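Local coordinates for protein naphthalene dioxygenase small subunit (Rhodococcus sp., PDB 2B1X) that is the beta subunit of a Rieske non-heme iron naphthalene 1,2-dioxygenase and probably serves mainly a structural role in the assembly with the large, iron-carrying subunits, at residues V46-T51 and V155-T161; A86-D90 and N167-I171; D111-S117 and R138-R144; Y131-S135 and Q160-H166. Numbering follows the deposited sequence.

Contact 1. Residues V46-T51 and V155-T161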
loop_
_atom_site.group_PDB
_atom_site.type_symbol
_atom_site.label_atom_id
_atom_site.label_comp_id
_atom_site.label_asym_id
_atom_site.label_seq_id
_atom_site.Cartn_x
_atom_site.Cartn_y
_atom_site.Cartn_z
ATOM N N VAL B 46 21.232 16.343 -2.902
ATOM C CA VAL B 46 19.876 15.973 -2.477
ATOM C C VAL B 46 19.734 16.368 -1.007
ATOM O O VAL B 46 20.253 15.687 -0.126
ATOM C CB VAL B 46 19.656 14.454 -2.653
ATOM C CG1 VAL B 46 18.218 14.040 -2.289
ATOM C CG2 VAL B 46 20.045 14.029 -4.095
ATOM N N PRO B 47 19.076 17.488 -0.739
ATOM C CA PRO B 47 18.896 17.975 0.631
ATOM C C PRO B 47 17.924 17.169 1.468
ATOM O O PRO B 47 17.056 16.462 0.944
ATOM C CB PRO B 47 18.318 19.386 0.428
ATOM C CG PRO B 47 18.680 19.725 -0.947
ATOM C CD PRO B 47 18.564 18.453 -1.729
ATOM N N ILE B 48 18.071 17.306 2.783
ATOM C CA ILE B 48 17.126 16.758 3.743
ATOM C C ILE B 48 16.092 17.826 4.034
ATOM O O ILE B 48 16.439 19.006 4.127
ATOM C CB ILE B 48 17.846 16.339 5.057
ATOM C CG1 ILE B 48 18.955 15.319 4.741
ATOM C CG2 ILE B 48 16.826 15.724 6.048
ATOM C CD1 ILE B 48 19.732 14.939 5.973
ATOM N N ARG B 49 14.829 17.401 4.165
ATOM C CA ARG B 49 13.746 18.275 4.587
ATOM C C ARG B 49 13.114 17.692 5.847
ATOM O O ARG B 49 13.088 16.473 6.013
ATOM C CB ARG B 49 12.658 18.323 3.500
ATOM C CG ARG B 49 13.110 19.004 2.230
ATOM C CD ARG B 49 12.088 19.025 1.134
ATOM N NE ARG B 49 11.120 20.046 1.453
ATOM C CZ ARG B 49 10.040 20.348 0.748
ATOM N NH1 ARG B 49 9.779 19.717 -0.384
ATOM N NH2 ARG B 49 9.226 21.296 1.202
ATOM N N VAL B 50 12.599 18.579 6.703
ATOM C CA VAL B 50 11.836 18.214 7.884
ATOM C C VAL B 50 10.499 18.969 7.885
ATOM O O VAL B 50 10.436 20.097 7.429
ATOM C CB VAL B 50 12.626 18.466 9.199
ATOM C CG1 VAL B 50 13.922 17.558 9.258
ATOM C CG2 VAL B 50 13.032 19.946 9.350
ATOM N N THR B 51 9.444 18.338 8.411
ATOM C CA THR B 51 8.148 19.007 8.555
ATOM C C THR B 51 8.266 20.216 9.493
ATOM O O THR B 51 8.774 20.103 10.609
ATOM C CB THR B 51 7.085 18.029 9.116
ATOM O OG1 THR B 51 7.019 16.849 8.300
ATOM C CG2 THR B 51 5.666 18.652 9.014
ATOM N N VAL B 155 20.299 20.237 -8.036
ATOM C CA VAL B 155 19.729 20.036 -6.711
ATOM C C VAL B 155 18.410 19.270 -6.870
ATOM O O VAL B 155 17.485 19.742 -7.566
ATOM C CB VAL B 155 19.445 21.410 -6.034
ATOM C CG1 VAL B 155 18.723 21.237 -4.683
ATOM C CG2 VAL B 155 20.708 22.258 -5.886
ATOM N N VAL B 156 18.301 18.104 -6.231
ATOM C CA VAL B 156 17.047 17.335 -6.254
ATOM C C VAL B 156 16.370 17.528 -4.924
ATOM O O VAL B 156 16.820 16.994 -3.928
ATOM C CB VAL B 156 17.253 15.821 -6.514
ATOM C CG1 VAL B 156 15.901 15.093 -6.688
ATOM C CG2 VAL B 156 18.113 15.583 -7.781
ATOM N N LEU B 157 15.305 18.331 -4.918
ATOM C CA LEU B 157 14.468 18.511 -3.733
ATOM C C LEU B 157 13.238 17.584 -3.733
ATOM O O LEU B 157 12.263 17.810 -4.467
ATOM C CB LEU B 157 13.985 19.953 -3.661
ATOM C CG LEU B 157 13.773 20.554 -2.270
ATOM C CD1 LEU B 157 14.917 20.264 -1.291
ATOM C CD2 LEU B 157 13.484 22.107 -2.361
ATOM N N LEU B 158 13.261 16.563 -2.890
ATOM C CA LEU B 158 12.163 15.596 -2.878
ATOM C C LEU B 158 10.996 16.115 -2.055
ATOM O O LEU B 158 11.199 16.796 -1.046
ATOM C CB LEU B 158 12.636 14.235 -2.350
ATOM C CG LEU B 158 13.828 13.620 -3.117
ATOM C CD1 LEU B 158 14.453 12.462 -2.303
ATOM C CD2 LEU B 158 13.362 13.104 -4.491
ATOM N N ASP B 159 9.779 15.773 -2.482
ATOM C CA ASP B 159 8.542 16.023 -1.715
ATOM C C ASP B 159 8.288 15.073 -0.565
ATOM O O ASP B 159 7.152 14.607 -0.358
ATOM C CB ASP B 159 7.366 16.021 -2.677
ATOM C CG ASP B 159 7.640 16.919 -3.861
ATOM O OD1 ASP B 159 8.075 18.072 -3.593
ATOM O OD2 ASP B 159 7.561 16.541 -5.052
ATOM N N GLN B 160 9.338 14.813 0.190
ATOM C CA GLN B 160 9.323 13.841 1.268
ATOM C C GLN B 160 10.239 14.353 2.365
ATOM O O GLN B 160 11.208 15.105 2.101
ATOM C CB GLN B 160 9.865 12.501 0.750
ATOM C CG GLN B 160 8.989 11.826 -0.301
ATOM C CD GLN B 160 9.616 10.576 -0.905
ATOM O OE1 GLN B 160 10.600 10.036 -0.383
ATOM N NE2 GLN B 160 9.018 10.092 -1.998
ATOM N N THR B 161 9.991 13.932 3.594
ATOM C CA THR B 161 11.000 14.186 4.637
ATOM C C THR B 161 11.654 12.828 4.924
ATOM O O THR B 161 12.823 12.637 4.618
ATOM C CB THR B 161 10.345 14.845 5.901
ATOM O OG1 THR B 161 9.215 14.071 6.323
ATOM C CG2 THR B 161 9.722 16.237 5.554
HETATM O O HOH W 1 15.726 16.461 -1.358
HETATM O O HOH W 2 14.482 14.596 3.350
HETATM O O HOH W 3 7.222 19.989 -1.782
#
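R49 lays its side chain across the end of strand 148-158: CD is 3.9 Å from L157 CD1 and 3.2 Å from L158 O, and 114 Å² of the residue is covered, the most in this contact. Its NH1 gives a weak hydrogen bond to L158 O (3.3 Å) and a long salt bridge to D159 OD1 (4.0 Å), which water 3 also spans; the firmer charge partners lie elsewhere, D59 for R49 and R96 of a second beta subunit for D159. P47 packs its CG on V155 CG1 (4.0 Å) and L157 CD1 (3.8 Å), and V46 CG1 meets L158 CD1 at 4.1 Å. No direct backbone hydrogen bond joins the segments. Instead water 1 bridges P47 O, V156 O and L158 N, water 2 links R49 N to T161 O, and V46 CA makes a CA-H...O contact with V156 O at 3.5 Å. The axes of 46-49 and 155-158 accordingly stand 5.5 Å apart at closest, 28° from parallel. T161 OG1 and T51 OG1 both bond E99 of the large subunit. This is a splayed, water-bridged end of the parallel strand pair in the mixed, strongly curved sheet of an NTF2-like alpha+beta fold.

Contact 2. Residues A86-D90 and N167-I171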
loop_
_atom_site.group_PDB
_atom_site.type_symbol
_atom_site.label_atom_id
_atom_site.label_comp_id
_atom_site.label_asym_id
_atom_site.label_seq_id
_atom_site.Cartn_x
_atom_site.Cartn_y
_atom_site.Cartn_z
ATOM N N ALA B 86 28.361 -4.630 -6.946
ATOM C CA ALA B 86 27.461 -3.575 -6.471
ATOM C C ALA B 86 26.081 -4.137 -6.145
ATOM O O ALA B 86 25.131 -3.970 -6.927
ATOM C CB ALA B 86 27.350 -2.441 -7.499
ATOM N N TRP B 87 25.958 -4.762 -4.978
ATOM C CA TRP B 87 24.826 -5.663 -4.713
ATOM C C TRP B 87 23.473 -4.979 -4.730
ATOM O O TRP B 87 22.508 -5.616 -5.111
ATOM C CB TRP B 87 24.984 -6.406 -3.385
ATOM C CG TRP B 87 26.326 -7.094 -3.220
ATOM C CD1 TRP B 87 27.289 -6.805 -2.281
ATOM C CD2 TRP B 87 26.841 -8.188 -3.996
ATOM N NE1 TRP B 87 28.370 -7.646 -2.437
ATOM C CE2 TRP B 87 28.118 -8.501 -3.483
ATOM C CE3 TRP B 87 26.362 -8.920 -5.103
ATOM C CZ2 TRP B 87 28.900 -9.537 -4.008
ATOM C CZ3 TRP B 87 27.146 -9.942 -5.626
ATOM C CH2 TRP B 87 28.398 -10.250 -5.069
ATOM N N ALA B 88 23.430 -3.720 -4.275
ATOM C CA ALA B 88 22.236 -2.874 -4.273
ATOM C C ALA B 88 21.633 -2.690 -5.662
ATOM O O ALA B 88 20.434 -2.440 -5.795
ATOM C CB ALA B 88 22.550 -1.485 -3.680
ATOM N N GLU B 89 22.462 -2.772 -6.687
ATOM C CA GLU B 89 22.000 -2.585 -8.075
ATOM C C GLU B 89 22.459 -3.732 -9.000
ATOM O O GLU B 89 22.623 -3.576 -10.207
ATOM C CB GLU B 89 22.465 -1.203 -8.587
ATOM C CG GLU B 89 21.547 -0.032 -8.154
ATOM C CD GLU B 89 20.072 -0.237 -8.535
ATOM O OE1 GLU B 89 19.805 -0.608 -9.700
ATOM O OE2 GLU B 89 19.167 -0.006 -7.692
ATOM N N ASP B 90 22.681 -4.897 -8.418
ATOM C CA ASP B 90 22.979 -6.093 -9.192
ATOM C C ASP B 90 22.376 -7.271 -8.467
ATOM O O ASP B 90 22.988 -7.787 -7.520
ATOM C CB ASP B 90 24.480 -6.290 -9.288
ATOM C CG ASP B 90 24.883 -7.246 -10.393
ATOM O OD1 ASP B 90 24.007 -7.997 -10.904
ATOM O OD2 ASP B 90 26.070 -7.325 -10.808
ATOM N N ASN B 167 17.256 2.834 -0.392
ATOM C CA ASN B 167 18.569 3.460 -0.566
ATOM C C ASN B 167 18.484 4.455 -1.725
ATOM O O ASN B 167 17.529 4.439 -2.486
ATOM C CB ASN B 167 19.747 2.442 -0.708
ATOM C CG ASN B 167 19.557 1.395 -1.841
ATOM O OD1 ASN B 167 18.945 1.665 -2.854
ATOM N ND2 ASN B 167 20.119 0.174 -1.644
ATOM N N LEU B 168 19.463 5.337 -1.856
ATOM C CA LEU B 168 19.526 6.172 -3.029
ATOM C C LEU B 168 20.647 5.673 -3.900
ATOM O O LEU B 168 21.675 6.330 -4.082
ATOM C CB LEU B 168 19.679 7.653 -2.643
ATOM C CG LEU B 168 18.459 8.307 -1.984
ATOM C CD1 LEU B 168 18.804 9.782 -1.680
ATOM C CD2 LEU B 168 17.197 8.227 -2.820
ATOM N N ALA B 169 20.456 4.470 -4.401
ATOM C CA ALA B 169 21.421 3.801 -5.261
ATOM C C ALA B 169 21.316 4.279 -6.722
ATOM O O ALA B 169 22.264 4.102 -7.517
ATOM C CB ALA B 169 21.249 2.257 -5.158
ATOM N N LEU B 170 20.189 4.910 -7.056
ATOM C CA LEU B 170 19.915 5.412 -8.412
ATOM C C LEU B 170 20.201 6.903 -8.521
ATOM O O LEU B 170 19.843 7.672 -7.644
ATOM C CB LEU B 170 18.429 5.143 -8.785
ATOM C CG LEU B 170 17.884 3.694 -8.842
ATOM C CD1 LEU B 170 16.374 3.668 -9.117
ATOM C CD2 LEU B 170 18.640 2.863 -9.897
ATOM N N ILE B 171 20.847 7.324 -9.598
ATOM C CA ILE B 171 20.985 8.728 -9.899
ATOM C C ILE B 171 19.648 9.330 -10.396
ATOM O O ILE B 171 18.957 8.728 -11.239
ATOM C CB ILE B 171 22.133 8.936 -10.916
ATOM C CG1 ILE B 171 23.461 8.425 -10.325
ATOM C CG2 ILE B 171 22.242 10.403 -11.279
ATOM C CD1 ILE B 171 24.610 8.337 -11.345
HETATM O O HOH W 4 18.970 -2.135 -3.573
#
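Apolar contact comes first: the methyls A88 CB and A169 CB approach to 4.2 Å, both CA-to-CB bonds pointing across the gap, and E89 CG lies 3.8 Å from the same A169 CB. Only 180 Å² is buried, and a few side chains make the contact. Contacts of polar with apolar atoms add A88 CB to N167 ND2 at 3.6 Å and E89 OE2 to L170 CD2 at 3.7 Å. No direct hydrogen bond crosses; the polar link is water 4, which donates to A88 O (2.7 Å) and accepts from N167 ND2 (3.2 Å). Within 86-90, the bond from E89 N to A86 O (2.9 Å) closes the tight 3-10 turn that presents A88. Outside the segments, R123 bonds both E89 OE2 and N167 OD1, S93 also bonds E89, and N167 ND2 reaches Q370 of a large subunit. The chemistry implies a small, buried contact of mixed apolar and polar atoms, its polar groups satisfied by neighbours.

Contact 3. Residues D111-S117 and R138-R144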
loop_
_atom_site.group_PDB
_atom_site.type_symbol
_atom_site.label_atom_id
_atom_site.label_comp_id
_atom_site.label_asym_id
_atom_site.label_seq_id
_atom_site.Cartn_x
_atom_site.Cartn_y
_atom_site.Cartn_z
ATOM N N ASP B 111 25.797 31.292 -22.170
ATOM C CA ASP B 111 26.198 29.876 -22.288
ATOM C C ASP B 111 25.794 28.983 -21.071
ATOM O O ASP B 111 26.058 27.781 -21.055
ATOM C CB ASP B 111 27.691 29.740 -22.715
ATOM C CG ASP B 111 28.619 29.183 -21.601
ATOM O OD1 ASP B 111 29.214 28.095 -21.807
ATOM O OD2 ASP B 111 28.850 29.767 -20.510
ATOM N N GLU B 112 25.148 29.580 -20.071
ATOM C CA GLU B 112 24.597 28.833 -18.942
ATOM C C GLU B 112 23.078 28.997 -18.889
ATOM O O GLU B 112 22.557 30.082 -19.173
ATOM C CB GLU B 112 25.233 29.274 -17.622
ATOM C CG GLU B 112 26.615 28.690 -17.378
ATOM C CD GLU B 112 27.119 28.808 -15.941
ATOM O OE1 GLU B 112 26.399 29.307 -15.060
ATOM O OE2 GLU B 112 28.267 28.397 -15.682
ATOM N N PHE B 113 22.380 27.911 -18.536
ATOM C CA PHE B 113 20.927 27.919 -18.417
ATOM C C PHE B 113 20.453 27.295 -17.096
ATOM O O PHE B 113 21.018 26.308 -16.620
ATOM C CB PHE B 113 20.288 27.214 -19.614
ATOM C CG PHE B 113 20.579 27.877 -20.923
ATOM C CD1 PHE B 113 21.722 27.538 -21.655
ATOM C CD2 PHE B 113 19.737 28.872 -21.417
ATOM C CE1 PHE B 113 22.012 28.166 -22.874
ATOM C CE2 PHE B 113 20.019 29.509 -22.638
ATOM C CZ PHE B 113 21.162 29.153 -23.364
ATOM N N LYS B 114 19.425 27.903 -16.504
ATOM C CA LYS B 114 18.770 27.374 -15.311
ATOM C C LYS B 114 17.560 26.545 -15.746
ATOM O O LYS B 114 16.609 27.045 -16.369
ATOM C CB LYS B 114 18.367 28.492 -14.337
ATOM C CG LYS B 114 19.527 29.414 -13.905
ATOM C CD LYS B 114 19.081 30.482 -12.869
ATOM C CE LYS B 114 20.285 31.300 -12.359
ATOM N NZ LYS B 114 19.856 32.620 -11.771
ATOM N N VAL B 115 17.617 25.260 -15.438
ATOM C CA VAL B 115 16.654 24.326 -15.952
ATOM C C VAL B 115 16.014 23.615 -14.771
ATOM O O VAL B 115 16.708 22.999 -13.976
ATOM C CB VAL B 115 17.308 23.334 -16.928
ATOM C CG1 VAL B 115 16.280 22.361 -17.480
ATOM C CG2 VAL B 115 18.002 24.109 -18.062
ATOM N N THR B 116 14.699 23.755 -14.677
ATOM C CA THR B 116 13.887 23.212 -13.581
ATOM C C THR B 116 12.856 22.218 -14.128
ATOM O O THR B 116 12.087 22.545 -15.038
ATOM C CB THR B 116 13.164 24.348 -12.825
ATOM O OG1 THR B 116 14.098 25.380 -12.493
ATOM C CG2 THR B 116 12.696 23.858 -11.468
ATOM N N SER B 117 12.872 21.003 -13.596
ATOM C CA SER B 117 11.894 19.993 -14.018
ATOM C C SER B 117 11.294 19.239 -12.848
ATOM O O SER B 117 11.943 19.095 -11.813
ATOM C CB SER B 117 12.532 19.028 -15.018
ATOM O OG SER B 117 13.805 18.567 -14.577
ATOM N N ARG B 138 13.873 19.085 -9.604
ATOM C CA ARG B 138 15.294 19.218 -9.921
ATOM C C ARG B 138 15.518 20.598 -10.459
ATOM O O ARG B 138 14.818 21.028 -11.382
ATOM C CB ARG B 138 15.740 18.191 -10.967
ATOM C CG ARG B 138 15.239 16.773 -10.694
ATOM C CD ARG B 138 15.842 15.757 -11.671
ATOM N NE ARG B 138 15.465 16.137 -13.029
ATOM C CZ ARG B 138 15.811 15.478 -14.131
ATOM N NH1 ARG B 138 16.528 14.362 -14.056
ATOM N NH2 ARG B 138 15.400 15.941 -15.314
ATOM N N THR B 139 16.465 21.297 -9.842
ATOM C CA THR B 139 16.963 22.562 -10.336
ATOM C C THR B 139 18.403 22.386 -10.775
ATOM O O THR B 139 19.254 22.046 -9.952
ATOM C CB THR B 139 16.820 23.645 -9.231
ATOM O OG1 THR B 139 15.441 23.677 -8.831
ATOM C CG2 THR B 139 17.056 25.055 -9.787
ATOM N N ASP B 140 18.659 22.625 -12.072
ATOM C CA ASP B 140 19.942 22.356 -12.719
ATOM C C ASP B 140 20.567 23.635 -13.284
ATOM O O ASP B 140 19.884 24.629 -13.585
ATOM C CB ASP B 140 19.830 21.363 -13.892
ATOM C CG ASP B 140 19.149 20.055 -13.526
ATOM O OD1 ASP B 140 19.049 19.703 -12.312
ATOM O OD2 ASP B 140 18.646 19.307 -14.411
ATOM N N VAL B 141 21.875 23.594 -13.402
ATOM C CA VAL B 141 22.602 24.547 -14.240
ATOM C C VAL B 141 23.231 23.725 -15.355
ATOM O O VAL B 141 24.023 22.818 -15.104
ATOM C CB VAL B 141 23.648 25.350 -13.433
ATOM C CG1 VAL B 141 24.459 26.328 -14.344
ATOM C CG2 VAL B 141 22.940 26.103 -12.316
ATOM N N LEU B 142 22.824 24.027 -16.580
ATOM C CA LEU B 142 23.419 23.434 -17.777
ATOM C C LEU B 142 24.340 24.443 -18.466
ATOM O O LEU B 142 24.029 25.636 -18.517
ATOM C CB LEU B 142 22.319 22.999 -18.740
ATOM C CG LEU B 142 21.828 21.550 -18.735
ATOM C CD1 LEU B 142 22.009 20.796 -17.402
ATOM C CD2 LEU B 142 20.397 21.499 -19.233
ATOM N N ARG B 143 25.457 23.953 -19.001
ATOM C CA ARG B 143 26.443 24.773 -19.691
ATOM C C ARG B 143 26.602 24.280 -21.115
ATOM O O ARG B 143 26.743 23.080 -21.330
ATOM C CB ARG B 143 27.797 24.670 -18.997
ATOM C CG ARG B 143 27.924 25.533 -17.768
ATOM C CD ARG B 143 29.250 26.263 -17.665
ATOM N NE ARG B 143 30.278 25.384 -17.141
ATOM C CZ ARG B 143 30.627 25.273 -15.863
ATOM N NH1 ARG B 143 30.047 26.005 -14.926
ATOM N NH2 ARG B 143 31.587 24.421 -15.530
ATOM N N ARG B 144 26.595 25.199 -22.085
ATOM C CA ARG B 144 26.893 24.850 -23.478
ATOM C C ARG B 144 28.282 24.251 -23.584
ATOM O O ARG B 144 29.204 24.702 -22.923
ATOM C CB ARG B 144 26.798 26.071 -24.398
ATOM C CG ARG B 144 25.391 26.401 -24.849
ATOM C CD ARG B 144 25.337 27.184 -26.151
ATOM N NE ARG B 144 24.131 28.008 -26.260
ATOM C CZ ARG B 144 22.972 27.582 -26.758
ATOM N NH1 ARG B 144 22.841 26.323 -27.192
ATOM N NH2 ARG B 144 21.939 28.424 -26.817
HETATM O O HOH W 5 16.009 19.833 -14.320
#
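F113, R144 and V115 bury the most surface here, 79, 75 and 73 Å². F113 and V115 point to the same face, shared with L142, D140, S117 and R138, and helix 10-27 covers both. F113 forms a hydrogen-bonded pair with L142 (F113 N to L142 O, 2.8 Å; L142 N to F113 O, 2.9 Å), while F113 CZ lies 3.6 Å from R144 NH2, with CE1 over one face of that guanidinium. R144 N donates to D111 O at 2.8 Å. V115 pairs likewise with D140 (V115 N to D140 O, 3.0 Å) and packs CG2 on L142 CD2 at 3.7 Å. Further along, R138 NH2 donates to S117 OG (3.2 Å), while R138 NH1 forms a salt bridge with the M172 carboxylate. On the other face E112 OE2 forms a salt bridge with R143 NH1 (3.1 Å), and R143 NH2 another with D41. Alternating pairs in unbroken register, with 156° between strand directions, define a twisted antiparallel beta hairpin within the NTF2-like fold.

Contact 4. Residues Y131-S135 and Q160-H166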
loop_
_atom_site.group_PDB
_atom_site.type_symbol
_atom_site.label_atom_id
_atom_site.label_comp_id
_atom_site.label_asym_id
_atom_site.label_seq_id
_atom_site.Cartn_x
_atom_site.Cartn_y
_atom_site.Cartn_z
ATOM N N TYR B 131 6.540 -1.517 -5.301
ATOM C CA TYR B 131 7.263 -0.502 -6.038
ATOM C C TYR B 131 7.389 0.749 -5.162
ATOM O O TYR B 131 6.612 0.959 -4.199
ATOM C CB TYR B 131 6.527 -0.125 -7.349
ATOM C CG TYR B 131 5.145 0.498 -7.180
ATOM C CD1 TYR B 131 4.968 1.883 -7.301
ATOM C CD2 TYR B 131 4.032 -0.281 -6.931
ATOM C CE1 TYR B 131 3.722 2.472 -7.185
ATOM C CE2 TYR B 131 2.751 0.299 -6.802
ATOM C CZ TYR B 131 2.610 1.655 -6.920
ATOM O OH TYR B 131 1.364 2.237 -6.808
ATOM N N ASP B 132 8.406 1.542 -5.467
ATOM C CA ASP B 132 8.669 2.797 -4.798
ATOM C C ASP B 132 8.407 3.890 -5.785
ATOM O O ASP B 132 8.559 3.674 -6.980
ATOM C CB ASP B 132 10.143 2.901 -4.370
ATOM C CG ASP B 132 10.515 1.822 -3.381
ATOM O OD1 ASP B 132 9.586 1.272 -2.737
ATOM O OD2 ASP B 132 11.689 1.440 -3.181
ATOM N N VAL B 133 8.009 5.044 -5.271
ATOM C CA VAL B 133 7.926 6.260 -6.046
ATOM C C VAL B 133 8.666 7.371 -5.311
ATOM O O VAL B 133 8.413 7.612 -4.127
ATOM C CB VAL B 133 6.459 6.690 -6.230
ATOM C CG1 VAL B 133 6.369 8.075 -6.868
ATOM C CG2 VAL B 133 5.715 5.682 -7.120
ATOM N N LEU B 134 9.600 8.028 -5.992
ATOM C CA LEU B 134 10.177 9.270 -5.489
ATOM C C LEU B 134 9.640 10.432 -6.333
ATOM O O LEU B 134 9.531 10.312 -7.556
ATOM C CB LEU B 134 11.697 9.255 -5.556
ATOM C CG LEU B 134 12.427 8.210 -4.687
ATOM C CD1 LEU B 134 13.898 8.520 -4.776
ATOM C CD2 LEU B 134 11.943 8.318 -3.256
ATOM N N SER B 135 9.230 11.516 -5.674
ATOM C CA SER B 135 8.746 12.702 -6.399
ATOM C C SER B 135 9.575 13.897 -5.969
ATOM O O SER B 135 9.959 13.994 -4.816
ATOM C CB SER B 135 7.299 12.983 -6.067
ATOM O OG SER B 135 6.942 14.284 -6.550
ATOM N N GLN B 160 9.338 14.813 0.190
ATOM C CA GLN B 160 9.323 13.841 1.268
ATOM C C GLN B 160 10.239 14.353 2.365
ATOM O O GLN B 160 11.208 15.105 2.101
ATOM C CB GLN B 160 9.865 12.501 0.750
ATOM C CG GLN B 160 8.989 11.826 -0.301
ATOM C CD GLN B 160 9.616 10.576 -0.905
ATOM O OE1 GLN B 160 10.600 10.036 -0.383
ATOM N NE2 GLN B 160 9.018 10.092 -1.998
ATOM N N THR B 161 9.991 13.932 3.594
ATOM C CA THR B 161 11.000 14.186 4.637
ATOM C C THR B 161 11.654 12.828 4.924
ATOM O O THR B 161 12.823 12.637 4.618
ATOM C CB THR B 161 10.345 14.845 5.901
ATOM O OG1 THR B 161 9.215 14.071 6.323
ATOM C CG2 THR B 161 9.722 16.237 5.554
ATOM N N THR B 162 10.906 11.896 5.484
ATOM C CA THR B 162 11.309 10.473 5.534
ATOM C C THR B 162 11.287 9.912 4.100
ATOM O O THR B 162 10.274 9.969 3.445
ATOM C CB THR B 162 10.324 9.697 6.444
ATOM O OG1 THR B 162 10.393 10.257 7.762
ATOM C CG2 THR B 162 10.797 8.211 6.662
ATOM N N ILE B 163 12.426 9.445 3.594
ATOM C CA ILE B 163 12.489 8.971 2.207
ATOM C C ILE B 163 11.855 7.579 2.069
ATOM O O ILE B 163 12.066 6.660 2.903
ATOM C CB ILE B 163 13.965 9.022 1.670
ATOM C CG1 ILE B 163 14.612 10.388 1.916
ATOM C CG2 ILE B 163 14.091 8.524 0.191
ATOM C CD1 ILE B 163 13.793 11.584 1.336
ATOM N N MET B 164 11.050 7.423 1.022
ATOM C CA MET B 164 10.291 6.196 0.853
ATOM C C MET B 164 10.882 5.231 -0.205
ATOM O O MET B 164 10.183 4.729 -1.092
ATOM C CB MET B 164 8.833 6.519 0.645
ATOM C CG MET B 164 8.248 7.107 1.950
ATOM S SD MET B 164 6.516 7.503 1.839
ATOM C CE MET B 164 6.602 9.094 1.140
ATOM N N THR B 165 12.171 4.964 -0.058
ATOM C CA THR B 165 12.855 3.880 -0.761
ATOM C C THR B 165 14.034 3.468 0.101
ATOM O O THR B 165 14.457 4.245 0.989
ATOM C CB THR B 165 13.221 4.270 -2.207
ATOM O OG1 THR B 165 13.643 3.110 -2.911
ATOM C CG2 THR B 165 14.372 5.253 -2.251
ATOM N N HIS B 166 14.542 2.257 -0.106
ATOM C CA HIS B 166 15.487 1.652 0.854
ATOM C C HIS B 166 16.949 2.114 0.682
ATOM O O HIS B 166 17.784 1.836 1.537
ATOM C CB HIS B 166 15.400 0.117 0.813
ATOM C CG HIS B 166 15.711 -0.448 -0.536
ATOM N ND1 HIS B 166 14.770 -0.500 -1.539
ATOM C CD2 HIS B 166 16.878 -0.863 -1.090
ATOM C CE1 HIS B 166 15.335 -0.958 -2.647
ATOM N NE2 HIS B 166 16.604 -1.227 -2.390
HETATM O O HOH W 6 11.871 -0.117 -0.867
HETATM O O HOH W 7 7.625 4.997 -2.389
#
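The shortest polar link is the hydrogen bond from T165 OG1 to D132 OD2, 2.6 Å, consistent with both CA-to-CB bonds pointing toward the other segment and with CA atoms 5.9 Å apart. T165 OG1 also hydrogen-bonds R123 of the adjacent strand. Water 6 extends the group, donating to D132 OD2 (2.8 Å) and lying 3.0 Å from H166 ND1. At the backbone, water 7 accepts from V133 N (2.9 Å) and donates to M164 O (2.9 Å), so a water joins two backbones that make no direct hydrogen bond to each other. Q160 works at both ends of its amide: NE2 gives a weak hydrogen bond to V133 O (3.3 Å, 134° at the hydrogen), while OE1 accepts from M164 N at 3.0 Å, bracing the 160-166 loop from within. NE2 is also hydrogen-bonded to Y122 of a second beta subunit. Outward from these bonds, L134 supplies the packing, its CD2 lying 4.1 Å from I163 CG2, 4.0 Å from T165 CG2 and 3.6 Å from Q160 OE1. S135 OG turns to D159, just before the loop. Of the 303 Å² buried, D132 and L134 contribute 60 and 64 Å². The chemistry implies that an irregular loop, which also meets a large subunit and a second beta subunit, is fixed to the strand by side-chain and water bonds in place of sheet pairing.

How the contacts relate
From the N terminus, strand 42-49 enters contact 1, and that contact closes a loop more than 100 residues long when 155-161 arrives. The loop of contact 2 opens at 86-90, inside that span, and closes after it at 167-171, so the two cross. Contact 3, a hairpin closure, lies within both loops. Contact 4 starts at 131-135, between the two strands of contact 3, and ends at 160-166; it crosses contacts 3 and 1, sharing Q160 and T161 with the latter, and falls within contact 2. Contacts 1, 3 and 4 all involve the one mixed sheet; contact 2 joins the loop between helix 71-81 and strand 94-106 to the C-terminal tail, whose L168 packs on L134.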